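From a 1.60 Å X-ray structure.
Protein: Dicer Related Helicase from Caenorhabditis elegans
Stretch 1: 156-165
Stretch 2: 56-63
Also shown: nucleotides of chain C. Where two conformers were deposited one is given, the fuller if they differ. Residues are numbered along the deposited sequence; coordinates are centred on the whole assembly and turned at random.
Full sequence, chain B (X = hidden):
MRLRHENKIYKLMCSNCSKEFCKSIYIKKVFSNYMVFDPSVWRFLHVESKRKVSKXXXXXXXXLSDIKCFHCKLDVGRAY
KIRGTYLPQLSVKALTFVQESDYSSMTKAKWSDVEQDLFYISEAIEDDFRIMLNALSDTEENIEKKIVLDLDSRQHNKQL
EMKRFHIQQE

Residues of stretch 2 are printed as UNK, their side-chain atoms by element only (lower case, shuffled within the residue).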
ATOM      1  N   HIS B 156     -25.668   9.167  17.845  1.00 26.04           N
ATOM      2  CA  HIS B 156     -24.455   9.987  17.909  1.00 27.57           C
ATOM      3  C   HIS B 156     -24.802  11.328  18.540  1.00 33.65           C
ATOM      4  O   HIS B 156     -24.080  11.819  19.407  1.00 32.77           O
ATOM      5  CB  HIS B 156     -23.906  10.222  16.509  1.00 25.98           C
ATOM      6  CG  HIS B 156     -22.630  11.017  16.467  1.00 27.18           C
ATOM      7  ND1 HIS B 156     -21.405  10.444  16.231  1.00 27.85           N
ATOM      8  CD2 HIS B 156     -22.395  12.343  16.640  1.00 33.23           C
ATOM      9  CE1 HIS B 156     -20.464  11.369  16.248  1.00 29.34           C
ATOM     10  NE2 HIS B 156     -21.040  12.533  16.493  1.00 28.03           N
ATOM     11  N   ASN B 157     -25.908  11.928  18.101  1.00 29.38           N
ATOM     12  CA  ASN B 157     -26.296  13.245  18.601  1.00 32.39           C
ATOM     13  C   ASN B 157     -26.615  13.199  20.068  1.00 37.66           C
ATOM     14  O   ASN B 157     -26.375  14.156  20.815  1.00 40.16           O
ATOM     15  CB  ASN B 157     -27.520  13.778  17.859  1.00 34.93           C
ATOM     16  CG  ASN B 157     -27.204  14.170  16.444  1.00 40.44           C
ATOM     17  OD1 ASN B 157     -26.052  14.388  16.105  1.00 45.80           O
ATOM     18  ND2 ASN B 157     -28.236  14.279  15.605  1.00 48.97           N
ATOM     19  N   LYS B 158     -27.218  12.096  20.486  1.00 33.87           N
ATOM     20  CA  LYS B 158     -27.599  11.961  21.872  1.00 35.18           C
ATOM     21  C   LYS B 158     -26.384  11.906  22.803  1.00 39.57           C
ATOM     22  O   LYS B 158     -26.421  12.513  23.884  1.00 39.45           O
ATOM     23  CB  LYS B 158     -28.441  10.723  22.051  1.00 39.88           C
ATOM     24  CG  LYS B 158     -28.882  10.557  23.443  1.00 54.16           C
ATOM     25  CD  LYS B 158     -29.891   9.438  23.556  1.00 58.30           C
ATOM     26  CE  LYS B 158     -30.379   9.283  25.022  1.00 62.28           C
ATOM     27  NZ  LYS B 158     -29.331   8.774  25.980  1.00 63.35           N
ATOM     28  N   GLN B 159     -25.331  11.202  22.376  1.00 39.64           N
ATOM     29  CA  GLN B 159     -24.047  11.174  23.095  1.00 42.30           C
ATOM     30  C   GLN B 159     -23.371  12.547  23.091  1.00 41.60           C
ATOM     31  O   GLN B 159     -22.797  12.990  24.101  1.00 39.97           O
ATOM     32  CB  GLN B 159     -23.085  10.158  22.461  1.00 42.65           C
ATOM     33  CG  GLN B 159     -23.420   8.706  22.738  1.00 44.89           C
ATOM     34  CD  GLN B 159     -23.489   8.404  24.234  1.00 50.88           C
ATOM     35  OE1 GLN B 159     -24.512   7.960  24.742  1.00 55.92           O
ATOM     36  NE2 GLN B 159     -22.393   8.638  24.934  1.00 54.62           N
ATOM     37  N   LEU B 160     -23.416  13.203  21.935  1.00 39.86           N
ATOM     38  CA  LEU B 160     -22.884  14.554  21.774  1.00 42.70           C
ATOM     39  C   LEU B 160     -23.496  15.547  22.751  1.00 45.84           C
ATOM     40  O   LEU B 160     -22.751  16.340  23.366  1.00 44.28           O
ATOM     41  CB  LEU B 160     -23.059  15.043  20.335  1.00 42.04           C
ATOM     42  CG  LEU B 160     -22.548  16.464  20.121  1.00 45.75           C
ATOM     43  CD1 LEU B 160     -21.076  16.517  20.482  1.00 46.83           C
ATOM     44  CD2 LEU B 160     -22.762  16.908  18.700  1.00 42.67           C
ATOM     45  N   GLU B 161     -24.827  15.492  22.913  1.00 36.28           N
ATOM     46  CA  GLU B 161     -25.551  16.299  23.887  1.00 39.62           C
ATOM     47  C   GLU B 161     -24.929  16.149  25.261  1.00 50.12           C
ATOM     48  O   GLU B 161     -24.719  17.136  25.993  1.00 47.23           O
ATOM     49  CB  GLU B 161     -27.004  15.836  24.003  1.00 44.99           C
ATOM     50  CG  GLU B 161     -27.925  16.242  22.868  1.00 54.78           C
ATOM     51  CD  GLU B 161     -29.368  16.529  23.350  1.00 65.62           C
ATOM     52  OE1 GLU B 161     -29.827  15.897  24.334  1.00 68.62           O
ATOM     53  OE2 GLU B 161     -30.045  17.403  22.754  1.00 69.27           O
ATOM     54  N   MET B 162     -24.658  14.907  25.640  1.00 52.90           N
ATOM     55  CA  MET B 162     -24.109  14.687  26.966  1.00 54.07           C
ATOM     56  C   MET B 162     -22.666  15.232  27.050  1.00 49.57           C
ATOM     57  O   MET B 162     -22.308  15.932  27.997  1.00 50.49           O
ATOM     58  CB  MET B 162     -24.246  13.218  27.385  1.00 54.10           C
ATOM     59  CG  MET B 162     -23.760  12.964  28.800  1.00 60.12           C
ATOM     60  SD  MET B 162     -24.028  14.377  29.934  1.00 92.73           S
ATOM     61  CE  MET B 162     -25.792  14.441  30.100  1.00 72.28           C
ATOM     62  N   LYS B 163     -21.857  14.986  26.035  1.00 50.56           N
ATOM     63  CA  LYS B 163     -20.510  15.539  26.089  1.00 50.61           C
ATOM     64  C   LYS B 163     -20.533  17.076  26.180  1.00 54.60           C
ATOM     65  O   LYS B 163     -19.833  17.645  27.026  1.00 54.51           O
ATOM     66  CB  LYS B 163     -19.614  15.063  24.943  1.00 46.67           C
ATOM     67  CG  LYS B 163     -18.173  15.498  25.154  1.00 53.13           C
ATOM     68  CD  LYS B 163     -17.353  15.456  23.876  1.00 57.87           C
ATOM     69  CE  LYS B 163     -17.774  16.551  22.881  1.00 60.39           C
ATOM     70  NZ  LYS B 163     -16.877  16.616  21.667  1.00 58.54           N
ATOM     71  N   ARG B 164     -21.348  17.735  25.344  1.00 51.15           N
ATOM     72  CA  ARG B 164     -21.433  19.209  25.360  1.00 53.36           C
ATOM     73  C   ARG B 164     -21.875  19.700  26.692  1.00 56.05           C
ATOM     74  O   ARG B 164     -21.393  20.722  27.200  1.00 59.93           O
ATOM     75  CB  ARG B 164     -22.427  19.741  24.341  1.00 50.46           C
ATOM     76  CG  ARG B 164     -21.811  19.911  22.996  1.00 52.63           C
ATOM     77  CD  ARG B 164     -22.787  20.431  21.992  1.00 53.74           C
ATOM     78  NE  ARG B 164     -22.138  20.435  20.690  1.00 60.24           N
ATOM     79  CZ  ARG B 164     -22.778  20.601  19.537  1.00 63.49           C
ATOM     80  NH1 ARG B 164     -22.097  20.587  18.393  1.00 63.34           N
ATOM     81  NH2 ARG B 164     -24.094  20.780  19.522  1.00 62.66           N
ATOM     82  N   PHE B 165     -22.835  18.977  27.243  1.00 55.04           N
ATOM     83  CA  PHE B 165     -23.405  19.330  28.518  1.00 58.57           C
ATOM     84  C   PHE B 165     -22.393  19.368  29.663  1.00 65.95           C
ATOM     85  O   PHE B 165     -22.283  20.392  30.355  1.00 70.70           O
ATOM     86  CB  PHE B 165     -24.536  18.369  28.862  1.00 62.50           C
ATOM     87  CG  PHE B 165     -25.143  18.628  30.205  1.00 71.55           C
ATOM     88  CD1 PHE B 165     -24.577  18.084  31.354  1.00 74.05           C
ATOM     89  CD2 PHE B 165     -26.261  19.442  30.330  1.00 74.87           C
ATOM     90  CE1 PHE B 165     -25.116  18.339  32.603  1.00 78.15           C
ATOM     91  CE2 PHE B 165     -26.810  19.696  31.577  1.00 77.84           C
ATOM     92  CZ  PHE B 165     -26.234  19.143  32.717  1.00 79.95           C
ATOM     93  N   UNK B  56     -15.094   9.949  18.520  1.00 31.03           N
ATOM     94  CA  UNK B  56     -15.047  11.300  17.981  1.00 29.11           C
ATOM     95  C   UNK B  56     -16.473  11.830  17.853  1.00 28.43           C
ATOM     96  O   UNK B  56     -17.218  11.378  16.982  1.00 27.41           O
ATOM     97  c   UNK B  56     -14.289  11.332  16.651  1.00 26.56           C
ATOM     98  c   UNK B  56     -14.258  15.094  15.983  1.00 29.20           C
ATOM     99  o   UNK B  56     -14.585  16.278  13.908  1.00 32.71           O
ATOM    100  c   UNK B  56     -14.664  13.938  13.914  1.00 28.69           C
ATOM    101  c   UNK B  56     -14.499  15.104  14.606  1.00 29.67           C
ATOM    102  c   UNK B  56     -14.593  12.710  14.565  1.00 26.85           C
ATOM    103  c   UNK B  56     -14.188  13.855  16.635  1.00 31.40           C
ATOM    104  c   UNK B  56     -14.358  12.659  15.942  1.00 29.22           C
ATOM    105  N   UNK B  57     -16.840  12.778  18.719  1.00 32.26           N
ATOM    106  CA  UNK B  57     -18.190  13.354  18.695  1.00 32.78           C
ATOM    107  C   UNK B  57     -18.185  14.778  18.187  1.00 38.75           C
ATOM    108  O   UNK B  57     -17.536  15.626  18.775  1.00 39.57           O
ATOM    109  c   UNK B  57     -18.791  13.375  20.090  1.00 32.39           C
ATOM    110  c   UNK B  57     -18.949  12.012  20.767  1.00 36.74           C
ATOM    111  c   UNK B  57     -19.413  12.275  22.133  1.00 35.54           C
ATOM    112  c   UNK B  57     -19.942  11.099  20.037  1.00 34.92           C
ATOM    113  N   UNK B  58     -18.959  15.056  17.141  1.00 40.34           N
ATOM    114  CA  UNK B  58     -19.089  16.423  16.654  1.00 44.36           C
ATOM    115  C   UNK B  58     -20.419  16.588  15.943  1.00 43.18           C
ATOM    116  O   UNK B  58     -21.119  15.617  15.650  1.00 41.84           O
ATOM    117  c   UNK B  58     -17.956  16.754  15.677  1.00 48.52           C
ATOM    118  o   UNK B  58     -18.266  16.230  14.385  1.00 47.64           O
ATOM    119  N   UNK B  59     -20.788  17.827  15.659  1.00 38.62           N
ATOM    120  CA  UNK B  59     -22.032  18.046  14.969  1.00 39.03           C
ATOM    121  C   UNK B  59     -21.892  17.899  13.448  1.00 38.01           C
ATOM    122  O   UNK B  59     -22.788  17.404  12.765  1.00 42.95           O
ATOM    123  c   UNK B  59     -23.960  19.564  15.353  1.00 52.30           C
ATOM    124  c   UNK B  59     -22.490  19.449  15.288  1.00 48.65           C
ATOM    125  o   UNK B  59     -23.542  21.808  16.025  1.00 61.33           O
ATOM    126  o   UNK B  59     -25.580  20.988  16.278  1.00 62.30           O
ATOM    127  c   UNK B  59     -24.388  20.881  15.923  1.00 59.84           C
ATOM    128  N   UNK B  60     -20.749  18.328  12.944  1.00 39.16           N
ATOM    129  CA  UNK B  60     -20.533  18.558  11.527  0.53 41.61           C
ATOM    130  C   UNK B  60     -19.708  17.491  10.838  1.00 37.44           C
ATOM    131  O   UNK B  60     -19.461  17.565   9.627  1.00 38.52           O
ATOM    132  c   UNK B  60     -19.844  19.912  11.365  0.53 45.37           C
ATOM    133  o   UNK B  60     -21.503  21.526  10.866  0.53 51.62           O
ATOM    134  o   UNK B  60     -20.728  21.488  12.917  0.53 47.30           O
ATOM    135  c   UNK B  60     -20.750  21.062  11.743  0.53 47.49           C
ATOM    136  N   UNK B  61     -19.242  16.514  11.599  1.00 31.63           N
ATOM    137  CA  UNK B  61     -18.452  15.484  10.996  1.00 26.10           C
ATOM    138  C   UNK B  61     -18.625  14.261  11.869  1.00 32.32           C
ATOM    139  O   UNK B  61     -17.880  14.086  12.820  1.00 36.78           O
ATOM    140  o   UNK B  61     -16.236  13.727  10.431  1.00 42.33           O
ATOM    141  c   UNK B  61     -16.968  15.920  10.933  1.00 28.20           C
ATOM    142  c   UNK B  61     -16.114  14.926  10.224  1.00 37.70           C
ATOM    143  n   UNK B  61     -15.255  15.414   9.355  1.00 46.93           N
ATOM    144  N   UNK B  62     -19.666  13.473  11.612  1.00 23.36           N
ATOM    145  CA  UNK B  62     -19.978  12.313  12.465  1.00 23.58           C
ATOM    146  C   UNK B  62     -19.627  11.026  11.761  1.00 23.49           C
ATOM    147  O   UNK B  62     -20.213  10.741  10.731  1.00 20.14           O
ATOM    148  c   UNK B  62     -22.083  13.619  13.138  1.00 33.72           C
ATOM    149  c   UNK B  62     -23.552  13.530  13.525  1.00 33.07           C
ATOM    150  o   UNK B  62     -24.248  12.565  13.167  1.00 28.77           O
ATOM    151  n   UNK B  62     -24.012  14.506  14.295  1.00 39.12           N
ATOM    152  c   UNK B  62     -21.499  12.283  12.761  1.00 26.12           C
ATOM    153  N   UNK B  63     -18.651  10.237  12.273  1.00 21.56           N
ATOM    154  CA  UNK B  63     -18.456   8.897  11.715  1.00 18.16           C
ATOM    155  C   UNK B  63     -19.658   8.024  12.101  1.00 23.25           C
ATOM    156  O   UNK B  63     -19.962   7.942  13.284  1.00 21.71           O
ATOM    157  c   UNK B  63     -17.196   8.391  12.444  1.00 22.05           C
ATOM    158  c   UNK B  63     -16.546   9.712  13.049  1.00 23.55           C
ATOM    159  c   UNK B  63     -17.782  10.468  13.448  1.00 21.01           C
TER
ATOM    160  P     C C  12     -10.962  21.795  13.937  1.00 51.70           P
ATOM    161  OP1   C C  12     -11.700  23.043  13.586  1.00 51.44           O
ATOM    162  OP2   C C  12     -10.951  21.375  15.354  1.00 54.97           O
ATOM    163  O5'   C C  12     -11.490  20.603  13.022  1.00 49.04           O
ATOM    164  C5'   C C  12     -11.780  20.811  11.653  1.00 44.45           C
ATOM    165  C4'   C C  12     -12.219  19.540  10.977  1.00 41.18           C
ATOM    166  O4'   C C  12     -11.223  18.517  11.149  1.00 41.81           O
ATOM    167  C3'   C C  12     -13.476  18.883  11.499  1.00 40.36           C
ATOM    168  O3'   C C  12     -14.653  19.540  11.080  1.00 50.26           O
ATOM    169  C2'   C C  12     -13.351  17.488  10.927  1.00 39.31           C
ATOM    170  O2'   C C  12     -13.719  17.500   9.555  1.00 50.53           O
ATOM    171  C1'   C C  12     -11.838  17.247  11.036  1.00 39.30           C
ATOM    172  N1    C C  12     -11.524  16.436  12.233  1.00 38.81           N
ATOM    173  C2    C C  12     -11.601  15.056  12.107  1.00 38.18           C
ATOM    174  O2    C C  12     -11.867  14.582  10.983  1.00 39.13           O
ATOM    175  N3    C C  12     -11.334  14.286  13.192  1.00 38.53           N
ATOM    176  C4    C C  12     -11.068  14.862  14.362  1.00 39.52           C
ATOM    177  N4    C C  12     -10.834  14.059  15.398  1.00 44.84           N
ATOM    178  C5    C C  12     -11.002  16.273  14.524  1.00 40.19           C
ATOM    179  C6    C C  12     -11.246  17.015  13.438  1.00 40.42           C
HETATM  180  O   HOH W   1     -14.856  14.065  20.435  1.00 49.33           O
HETATM  181  O   HOH W   2     -21.013   7.569  15.781  1.00 25.00           O

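Position 56 carries one carbon leading into a six-carbon ring that bears a single oxygen. Its CA-to-CB bond points away from the helix, and one ring face lies over the base of C12 of chain C. This is Tyr 56, its CE2 3.4 Å from N3 of C12. What it offers the helix is backbone: its O sits 3.3 Å from CE1 of His 156, at the edge of the imidazole.

Position 57 has four carbons, forked at the second, with no polar atom. One branch end lies over a face of the His 156 ring, and the CB is 3.9 Å from CD1 of Leu 160. This is Leu 57. Its CD2 stands 4.0 Å from the centroid of the His 156 ring, a CH-pi contact. Its backbone works too: NZ of Lys 163 donates to O of Leu 57 at 3.1 Å, and water 1 accepts from N of Leu 57 and, weakly, from NZ of Lys 163.

Position 58 shows one carbon and one oxygen; its CA-to-CB bond points away from the helix, and the side chain has no close contact there. This is Ser 58. OG donates to the backbone O of position 61 over 2.7 Å, tying the turn to itself. The main chain faces His 156, whose NE2 lies 3.3 Å from N and 3.2 Å from O of Ser 58; it could accept from the first or donate to the second, each weakly, but not both at once. C of Ser 58 is 3.6 Å from CD2 of Leu 160.

Position 59 has three carbons, the third carrying two oxygens, one of them 3.0 Å from NH1 of Arg 164. This is Glu 59, its OE2 closing a salt bridge at the edge of the guanidinium.

Position 60 has two carbons, the second with two oxygens, and touches nothing on the helix: Asp 60, exposed in the turn.

Position 61 has two carbons, the second carrying one oxygen and one nitrogen. Its CA-to-CB bond points away from the helix, which the side chain does not touch. It is Asn 61, whose ND2 makes a weak hydrogen bond to O2' of C12 at 2.6 Å.

Position 62 has three carbons, the third bearing an oxygen and a nitrogen. Its CA-to-CB bond points toward the helix, its nitrogen 2.7 Å from OD1 of Asn 157. This is Gln 62: NE2 donates to that OD1, and CB lies 3.7 Å from the centroid of the His 156 ring, on the face opposite Leu 57.

Position 63 has three carbons closing a ring onto the backbone N, the one bonded to N 4.0 Å from CE1 of His 156: Pro 63. Water 2 links its O (2.7 Å) to ND1 of His 156 (2.9 Å).

The contact is built around one buried ring. His 156 is held between Leu 57 and Gln 62, with backbone atoms at its edge. Leu 160, one turn on, packs on the loop, and Asn 157, Lys 163 and Arg 164 add polar bonds. The CA-to-CB bonds at 56 and 61 point away, and their side chains meet the nucleotide.

Stretch 2 (56-63) YLSEDNQP
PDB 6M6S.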